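Local coordinates for protein hydrazine synthase alpha subunit (PDB 5C2V) that forms hydrazine from hydroxylamine and ammonia, the second half-reaction of hydrazine synthase, and binds two c-type hemes, one pentacoordinated in its middle domain and one bis-histidine-coordinated, at residues V419-W431 / G624-L638. Sequence-based numbering, arbitrary orientation.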
ATOM      1  N   VAL D 419     -34.574   0.293  31.293  1.00 64.41           N
ATOM      2  CA  VAL D 419     -35.754   0.179  30.444  1.00 79.61           C
ATOM      3  C   VAL D 419     -37.013  -0.212  31.215  1.00 71.18           C
ATOM      4  O   VAL D 419     -37.960   0.569  31.306  1.00 59.45           O
ATOM      5  CB  VAL D 419     -35.531  -0.849  29.318  1.00 80.27           C
ATOM      6  CG1 VAL D 419     -36.763  -0.943  28.431  1.00 62.62           C
ATOM      7  CG2 VAL D 419     -34.310  -0.470  28.498  1.00 68.17           C
ATOM      8  N   LYS D 420     -37.017  -1.423  31.764  1.00 70.39           N
ATOM      9  CA  LYS D 420     -38.199  -1.967  32.427  1.00 87.38           C
ATOM     10  C   LYS D 420     -38.592  -1.168  33.668  1.00 80.30           C
ATOM     11  O   LYS D 420     -39.776  -1.004  33.959  1.00 77.61           O
ATOM     12  CB  LYS D 420     -37.965  -3.431  32.806  1.00 73.37           C
ATOM     13  CG  LYS D 420     -37.534  -4.311  31.645  1.00 76.22           C
ATOM     14  CD  LYS D 420     -37.382  -5.761  32.076  1.00 73.55           C
ATOM     15  CE  LYS D 420     -36.821  -6.615  30.952  1.00 93.72           C
ATOM     16  NZ  LYS D 420     -35.443  -6.196  30.572  1.00 75.80           N
ATOM     17  N   VAL D 421     -37.595  -0.673  34.393  1.00 70.98           N
ATOM     18  CA  VAL D 421     -37.845   0.053  35.632  1.00 73.13           C
ATOM     19  C   VAL D 421     -37.934   1.563  35.413  1.00 79.15           C
ATOM     20  O   VAL D 421     -38.987   2.167  35.618  1.00 72.19           O
ATOM     21  CB  VAL D 421     -36.753  -0.233  36.679  1.00 76.46           C
ATOM     22  CG1 VAL D 421     -37.027   0.545  37.957  1.00 44.82           C
ATOM     23  CG2 VAL D 421     -36.669  -1.725  36.966  1.00 57.00           C
ATOM     24  N   GLU D 422     -36.824   2.164  34.996  1.00 73.57           N
ATOM     25  CA  GLU D 422     -36.733   3.617  34.884  1.00 58.54           C
ATOM     26  C   GLU D 422     -37.594   4.187  33.756  1.00 77.31           C
ATOM     27  O   GLU D 422     -37.971   5.358  33.791  1.00 83.53           O
ATOM     28  CB  GLU D 422     -35.276   4.036  34.693  1.00 63.77           C
ATOM     29  CG  GLU D 422     -34.351   3.516  35.781  1.00 68.79           C
ATOM     30  CD  GLU D 422     -33.034   4.260  35.833  1.00 64.96           C
ATOM     31  OE1 GLU D 422     -32.873   5.237  35.074  1.00 84.21           O
ATOM     32  OE2 GLU D 422     -32.163   3.870  36.637  1.00 72.05           O
ATOM     33  N   GLY D 423     -37.901   3.362  32.760  1.00 76.40           N
ATOM     34  CA  GLY D 423     -38.821   3.762  31.710  1.00 71.98           C
ATOM     35  C   GLY D 423     -38.184   4.313  30.448  1.00 82.29           C
ATOM     36  O   GLY D 423     -38.857   4.958  29.643  1.00 88.65           O
ATOM     37  N   TYR D 424     -36.891   4.068  30.269  1.00 76.29           N
ATOM     38  CA  TYR D 424     -36.205   4.495  29.053  1.00 66.36           C
ATOM     39  C   TYR D 424     -36.503   3.547  27.896  1.00 71.72           C
ATOM     40  O   TYR D 424     -36.579   2.334  28.090  1.00 72.05           O
ATOM     41  CB  TYR D 424     -34.696   4.585  29.283  1.00 73.04           C
ATOM     42  CG  TYR D 424     -34.267   5.825  30.029  1.00 81.49           C
ATOM     43  CD1 TYR D 424     -34.214   7.055  29.389  1.00 78.82           C
ATOM     44  CD2 TYR D 424     -33.914   5.768  31.370  1.00 80.58           C
ATOM     45  CE1 TYR D 424     -33.823   8.194  30.062  1.00 85.20           C
ATOM     46  CE2 TYR D 424     -33.522   6.902  32.053  1.00 70.84           C
ATOM     47  CZ  TYR D 424     -33.479   8.113  31.392  1.00 83.68           C
ATOM     48  OH  TYR D 424     -33.090   9.250  32.058  1.00 83.38           O
ATOM     49  N   PRO D 425     -36.680   4.103  26.687  1.00 67.49           N
ATOM     50  CA  PRO D 425     -36.951   3.313  25.480  1.00 54.02           C
ATOM     51  C   PRO D 425     -35.833   2.319  25.179  1.00 48.07           C
ATOM     52  O   PRO D 425     -36.091   1.233  24.660  1.00 60.70           O
ATOM     53  CB  PRO D 425     -37.046   4.374  24.378  1.00 60.01           C
ATOM     54  CG  PRO D 425     -37.381   5.639  25.092  1.00 62.78           C
ATOM     55  CD  PRO D 425     -36.676   5.550  26.408  1.00 61.53           C
ATOM     56  N   HIS D 426     -34.603   2.697  25.510  1.00 50.32           N
ATOM     57  CA  HIS D 426     -33.442   1.854  25.259  1.00 48.70           C
ATOM     58  C   HIS D 426     -32.346   2.161  26.272  1.00 48.68           C
ATOM     59  O   HIS D 426     -32.294   3.262  26.822  1.00 55.58           O
ATOM     60  CB  HIS D 426     -32.928   2.067  23.831  1.00 57.94           C
ATOM     61  CG  HIS D 426     -32.070   0.954  23.319  1.00 57.41           C
ATOM     62  ND1 HIS D 426     -30.758   0.782  23.704  1.00 56.11           N
ATOM     63  CD2 HIS D 426     -32.334  -0.041  22.436  1.00 42.09           C
ATOM     64  CE1 HIS D 426     -30.253  -0.274  23.090  1.00 49.18           C
ATOM     65  NE2 HIS D 426     -31.191  -0.790  22.314  1.00 51.50           N
ATOM     66  N   SER D 427     -31.479   1.187  26.525  1.00 37.92           N
ATOM     67  CA  SER D 427     -30.324   1.404  27.389  1.00 56.31           C
ATOM     68  C   SER D 427     -29.409   2.452  26.765  1.00 69.88           C
ATOM     69  O   SER D 427     -29.284   2.520  25.543  1.00 67.69           O
ATOM     70  CB  SER D 427     -29.566   0.096  27.620  1.00 62.83           C
ATOM     71  OG  SER D 427     -29.167  -0.486  26.391  1.00 52.70           O
ATOM     72  N   TRP D 428     -28.779   3.274  27.597  1.00 73.89           N
ATOM     73  CA  TRP D 428     -27.937   4.345  27.077  1.00 57.06           C
ATOM     74  C   TRP D 428     -26.654   4.556  27.880  1.00 61.84           C
ATOM     75  O   TRP D 428     -26.511   4.057  28.997  1.00 70.27           O
ATOM     76  CB  TRP D 428     -28.737   5.651  27.004  1.00 58.82           C
ATOM     77  CG  TRP D 428     -29.320   6.107  28.305  1.00 79.13           C
ATOM     78  CD1 TRP D 428     -30.451   5.637  28.907  1.00 64.18           C
ATOM     79  CD2 TRP D 428     -28.818   7.149  29.151  1.00 69.52           C
ATOM     80  NE1 TRP D 428     -30.675   6.311  30.083  1.00 58.71           N
ATOM     81  CE2 TRP D 428     -29.687   7.244  30.255  1.00 59.22           C
ATOM     82  CE3 TRP D 428     -27.714   8.004  29.084  1.00 59.48           C
ATOM     83  CZ2 TRP D 428     -29.487   8.161  31.285  1.00 71.00           C
ATOM     84  CZ3 TRP D 428     -27.517   8.913  30.108  1.00 61.70           C
ATOM     85  CH2 TRP D 428     -28.399   8.985  31.193  1.00 74.55           C
ATOM     86  N   GLY D 429     -25.726   5.307  27.293  1.00 75.69           N
ATOM     87  CA  GLY D 429     -24.419   5.546  27.879  1.00 54.63           C
ATOM     88  C   GLY D 429     -23.828   6.833  27.334  1.00 49.71           C
ATOM     89  O   GLY D 429     -24.515   7.579  26.645  1.00 54.33           O
ATOM     90  N   THR D 430     -22.565   7.110  27.646  1.00 45.94           N
ATOM     91  CA  THR D 430     -21.954   8.373  27.230  1.00 51.00           C
ATOM     92  C   THR D 430     -20.560   8.233  26.616  1.00 49.04           C
ATOM     93  O   THR D 430     -19.875   7.223  26.795  1.00 46.63           O
ATOM     94  CB  THR D 430     -21.846   9.356  28.416  1.00 60.76           C
ATOM     95  OG1 THR D 430     -21.122   8.738  29.488  1.00 46.39           O
ATOM     96  CG2 THR D 430     -23.226   9.765  28.911  1.00 33.80           C
ATOM     97  N   TRP D 431     -20.135   9.259  25.885  1.00 53.89           N
ATOM     98  CA  TRP D 431     -18.738   9.320  25.467  1.00 48.48           C
ATOM     99  C   TRP D 431     -18.262  10.760  25.315  1.00 46.83           C
ATOM    100  O   TRP D 431     -19.049  11.665  25.027  1.00 40.84           O
ATOM    101  CB  TRP D 431     -18.512   8.534  24.167  1.00 53.43           C
ATOM    102  CG  TRP D 431     -19.143   9.117  22.940  1.00 60.74           C
ATOM    103  CD1 TRP D 431     -20.347   8.776  22.397  1.00 66.43           C
ATOM    104  CD2 TRP D 431     -18.587  10.123  22.083  1.00 58.75           C
ATOM    105  NE1 TRP D 431     -20.580   9.515  21.262  1.00 62.49           N
ATOM    106  CE2 TRP D 431     -19.516  10.351  21.049  1.00 52.07           C
ATOM    107  CE3 TRP D 431     -17.397  10.858  22.095  1.00 55.41           C
ATOM    108  CZ2 TRP D 431     -19.293  11.282  20.037  1.00 63.75           C
ATOM    109  CZ3 TRP D 431     -17.178  11.782  21.089  1.00 60.61           C
ATOM    110  CH2 TRP D 431     -18.120  11.985  20.074  1.00 56.93           C
ATOM    111  N   GLY D 624     -42.428   6.478  34.459  1.00 63.71           N
ATOM    112  CA  GLY D 624     -41.563   6.451  33.294  1.00 97.51           C
ATOM    113  C   GLY D 624     -41.927   7.518  32.280  1.00112.22           C
ATOM    114  O   GLY D 624     -43.087   7.623  31.880  1.00121.53           O
ATOM    115  N   PRO D 625     -40.938   8.322  31.856  1.00 99.13           N
ATOM    116  CA  PRO D 625     -39.543   8.268  32.307  1.00 95.58           C
ATOM    117  C   PRO D 625     -39.326   8.946  33.660  1.00101.00           C
ATOM    118  O   PRO D 625     -40.138   9.771  34.078  1.00109.40           O
ATOM    119  CB  PRO D 625     -38.788   9.007  31.200  1.00 79.72           C
ATOM    120  CG  PRO D 625     -39.807   9.893  30.541  1.00 77.14           C
ATOM    121  CD  PRO D 625     -41.187   9.488  30.991  1.00 79.33           C
ATOM    122  N   SER D 626     -38.236   8.589  34.331  1.00 99.94           N
ATOM    123  CA  SER D 626     -37.922   9.143  35.643  1.00101.97           C
ATOM    124  C   SER D 626     -37.128  10.445  35.553  1.00104.56           C
ATOM    125  O   SER D 626     -36.976  11.025  34.477  1.00 97.42           O
ATOM    126  CB  SER D 626     -37.147   8.123  36.479  1.00 82.71           C
ATOM    127  OG  SER D 626     -36.821   8.655  37.750  1.00 84.66           O
ATOM    128  N   GLY D 627     -36.631  10.894  36.701  1.00 88.87           N
ATOM    129  CA  GLY D 627     -35.882  12.133  36.802  1.00 70.20           C
ATOM    130  C   GLY D 627     -34.378  11.940  36.892  1.00 73.49           C
ATOM    131  O   GLY D 627     -33.670  12.796  37.422  1.00 74.06           O
ATOM    132  N   THR D 628     -33.885  10.820  36.375  1.00 67.05           N
ATOM    133  CA  THR D 628     -32.487  10.440  36.570  1.00 71.28           C
ATOM    134  C   THR D 628     -31.531  11.126  35.592  1.00 74.49           C
ATOM    135  O   THR D 628     -30.339  10.820  35.570  1.00 58.99           O
ATOM    136  CB  THR D 628     -32.299   8.914  36.458  1.00 75.10           C
ATOM    137  OG1 THR D 628     -30.960   8.567  36.834  1.00 87.18           O
ATOM    138  CG2 THR D 628     -32.558   8.448  35.043  1.00 72.50           C
ATOM    139  N   THR D 629     -32.052  12.026  34.762  1.00 55.56           N
ATOM    140  CA  THR D 629     -31.190  12.902  33.971  1.00 63.13           C
ATOM    141  C   THR D 629     -31.825  14.279  33.788  1.00 61.18           C
ATOM    142  O   THR D 629     -33.049  14.419  33.792  1.00 54.64           O
ATOM    143  CB  THR D 629     -30.863  12.298  32.588  1.00 74.63           C
ATOM    144  OG1 THR D 629     -29.829  13.070  31.962  1.00 54.89           O
ATOM    145  CG2 THR D 629     -32.092  12.283  31.694  1.00 68.46           C
ATOM    146  N   SER D 630     -30.982  15.297  33.644  1.00 56.92           N
ATOM    147  CA  SER D 630     -31.447  16.673  33.511  1.00 46.42           C
ATOM    148  C   SER D 630     -31.917  16.993  32.096  1.00 52.31           C
ATOM    149  O   SER D 630     -32.824  17.801  31.900  1.00 57.46           O
ATOM    150  CB  SER D 630     -30.338  17.648  33.915  1.00 57.87           C
ATOM    151  OG  SER D 630     -29.689  17.221  35.100  1.00 78.15           O
ATOM    152  N   GLN D 631     -31.293  16.353  31.113  1.00 63.61           N
ATOM    153  CA  GLN D 631     -31.529  16.676  29.711  1.00 58.65           C
ATOM    154  C   GLN D 631     -32.686  15.886  29.111  1.00 56.49           C
ATOM    155  O   GLN D 631     -32.971  14.771  29.547  1.00 66.86           O
ATOM    156  CB  GLN D 631     -30.256  16.427  28.898  1.00 65.58           C
ATOM    157  CG  GLN D 631     -28.991  16.927  29.569  1.00 59.57           C
ATOM    158  CD  GLN D 631     -28.962  18.435  29.743  1.00 62.45           C
ATOM    159  OE1 GLN D 631     -29.715  19.165  29.098  1.00 58.46           O
ATOM    160  NE2 GLN D 631     -28.089  18.909  30.624  1.00 70.86           N
ATOM    161  N   PRO D 632     -33.361  16.472  28.107  1.00 43.75           N
ATOM    162  CA  PRO D 632     -34.417  15.784  27.358  1.00 51.75           C
ATOM    163  C   PRO D 632     -33.917  14.475  26.757  1.00 64.31           C
ATOM    164  O   PRO D 632     -32.768  14.400  26.327  1.00 81.55           O
ATOM    165  CB  PRO D 632     -34.782  16.788  26.261  1.00 49.68           C
ATOM    166  CG  PRO D 632     -34.416  18.112  26.830  1.00 53.89           C
ATOM    167  CD  PRO D 632     -33.194  17.868  27.664  1.00 43.39           C
ATOM    168  N   VAL D 633     -34.774  13.461  26.725  1.00 67.13           N
ATOM    169  CA  VAL D 633     -34.378  12.145  26.239  1.00 68.24           C
ATOM    170  C   VAL D 633     -34.669  12.011  24.751  1.00 84.15           C
ATOM    171  O   VAL D 633     -35.826  11.973  24.343  1.00 71.27           O
ATOM    172  CB  VAL D 633     -35.112  11.029  27.000  1.00 58.91           C
ATOM    173  CG1 VAL D 633     -34.675   9.667  26.496  1.00 64.65           C
ATOM    174  CG2 VAL D 633     -34.866  11.160  28.493  1.00 68.73           C
ATOM    175  N   GLU D 634     -33.617  11.924  23.943  1.00 72.10           N
ATOM    176  CA  GLU D 634     -33.787  11.899  22.494  1.00 69.74           C
ATOM    177  C   GLU D 634     -32.974  10.798  21.819  1.00 60.25           C
ATOM    178  O   GLU D 634     -31.822  10.552  22.173  1.00 71.82           O
ATOM    179  CB  GLU D 634     -33.409  13.258  21.895  1.00 70.10           C
ATOM    180  CG  GLU D 634     -33.556  13.334  20.382  1.00 72.46           C
ATOM    181  CD  GLU D 634     -33.457  14.750  19.850  1.00 61.92           C
ATOM    182  OE1 GLU D 634     -33.965  15.002  18.738  1.00 43.76           O
ATOM    183  OE2 GLU D 634     -32.871  15.610  20.543  1.00 67.15           O
ATOM    184  N   GLY D 635     -33.593  10.134  20.846  1.00 61.29           N
ATOM    185  CA  GLY D 635     -32.900   9.178  20.003  1.00 53.52           C
ATOM    186  C   GLY D 635     -32.727   7.795  20.598  1.00 50.79           C
ATOM    187  O   GLY D 635     -31.809   7.067  20.219  1.00 64.93           O
ATOM    188  N   LEU D 636     -33.592   7.429  21.539  1.00 53.40           N
ATOM    189  CA  LEU D 636     -33.530   6.097  22.130  1.00 63.55           C
ATOM    190  C   LEU D 636     -34.519   5.113  21.507  1.00 57.72           C
ATOM    191  O   LEU D 636     -34.529   3.935  21.859  1.00 62.15           O
ATOM    192  CB  LEU D 636     -33.760   6.172  23.640  1.00 62.31           C
ATOM    193  CG  LEU D 636     -32.684   6.916  24.433  1.00 71.87           C
ATOM    194  CD1 LEU D 636     -32.811   6.622  25.921  1.00 59.47           C
ATOM    195  CD2 LEU D 636     -31.295   6.557  23.927  1.00 53.25           C
ATOM    196  N   THR D 637     -35.344   5.584  20.579  1.00 47.02           N
ATOM    197  CA  THR D 637     -36.308   4.700  19.934  1.00 53.83           C
ATOM    198  C   THR D 637     -35.753   4.174  18.613  1.00 59.58           C
ATOM    199  O   THR D 637     -35.594   4.926  17.652  1.00 48.94           O
ATOM    200  CB  THR D 637     -37.650   5.412  19.682  1.00 73.41           C
ATOM    201  OG1 THR D 637     -38.037   6.137  20.855  1.00 62.85           O
ATOM    202  CG2 THR D 637     -38.732   4.399  19.336  1.00 67.05           C
ATOM    203  N   LEU D 638     -35.466   2.875  18.574  1.00 41.67           N
ATOM    204  CA  LEU D 638     -34.873   2.246  17.397  1.00 44.64           C
ATOM    205  C   LEU D 638     -35.819   2.288  16.204  1.00 52.95           C
ATOM    206  O   LEU D 638     -35.384   2.354  15.055  1.00 77.77           O
ATOM    207  CB  LEU D 638     -34.483   0.799  17.702  1.00 37.15           C
ATOM    208  CG  LEU D 638     -33.345   0.590  18.702  1.00 50.56           C
ATOM    209  CD1 LEU D 638     -33.086  -0.894  18.915  1.00 51.34           C
ATOM    210  CD2 LEU D 638     -32.084   1.294  18.231  1.00 45.85           C
TER
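His426, whose imidazole rests against Leu638, spends ND1 on the carbonyl of the next residue: ND1 lies 2.9 Å from Ser427 O, with a nearly straight N-H...O angle of 178°. The oxygen is met through a lone pair in its carbonyl plane, and the donor stays in the plane of its own ring, which probably holds the ring's rotation, leaving CD2 and NE2 toward Leu638, with His426 CD2 3.7 Å from Leu638 CD1.

The example illustrates how two irregular segments can be joined mainly by apolar side chains, with little backbone pairing. Leu636 buries the largest area here. CG lies anti to its carbonyl carbon (chi1 -65°), and CD1 touches both aromatic residues, 3.8 Å from Tyr424 CD1 and 3.9 Å from Trp428 CD1. Its CB meets the Pro425 ring, 3.8 Å from Pro425 CB. The phenol of Tyr424 is framed round its edge: Val633 CG2 approaches CE1 at 3.5 Å, while the methyls of Thr628 and Thr629 gather near the hydroxyl end. Over the centre of one face of this phenol stands Trp428 NE1, 3.3 Å above the plane. At the far end, Ser626 N makes a weak hydrogen bond to Glu422 O (3.3 Å, 126°), where Gly423 and Gly624 let the two backbones draw close beside a cis peptide at Pro625.

Two threonine hydroxyls bond outside the contact: Thr629 OG1 to Tyr588 O and Thr637 OG1 to Asp613 OD1. Leu636 and His426 also touch Leu522 of strand 517-522. Thus the loop 624-638, ahead of helix 646-657, packs on the approach to strand 428-433, which carries Trp431 to a heme c and runs between antiparallel 517-522 and parallel 553-556.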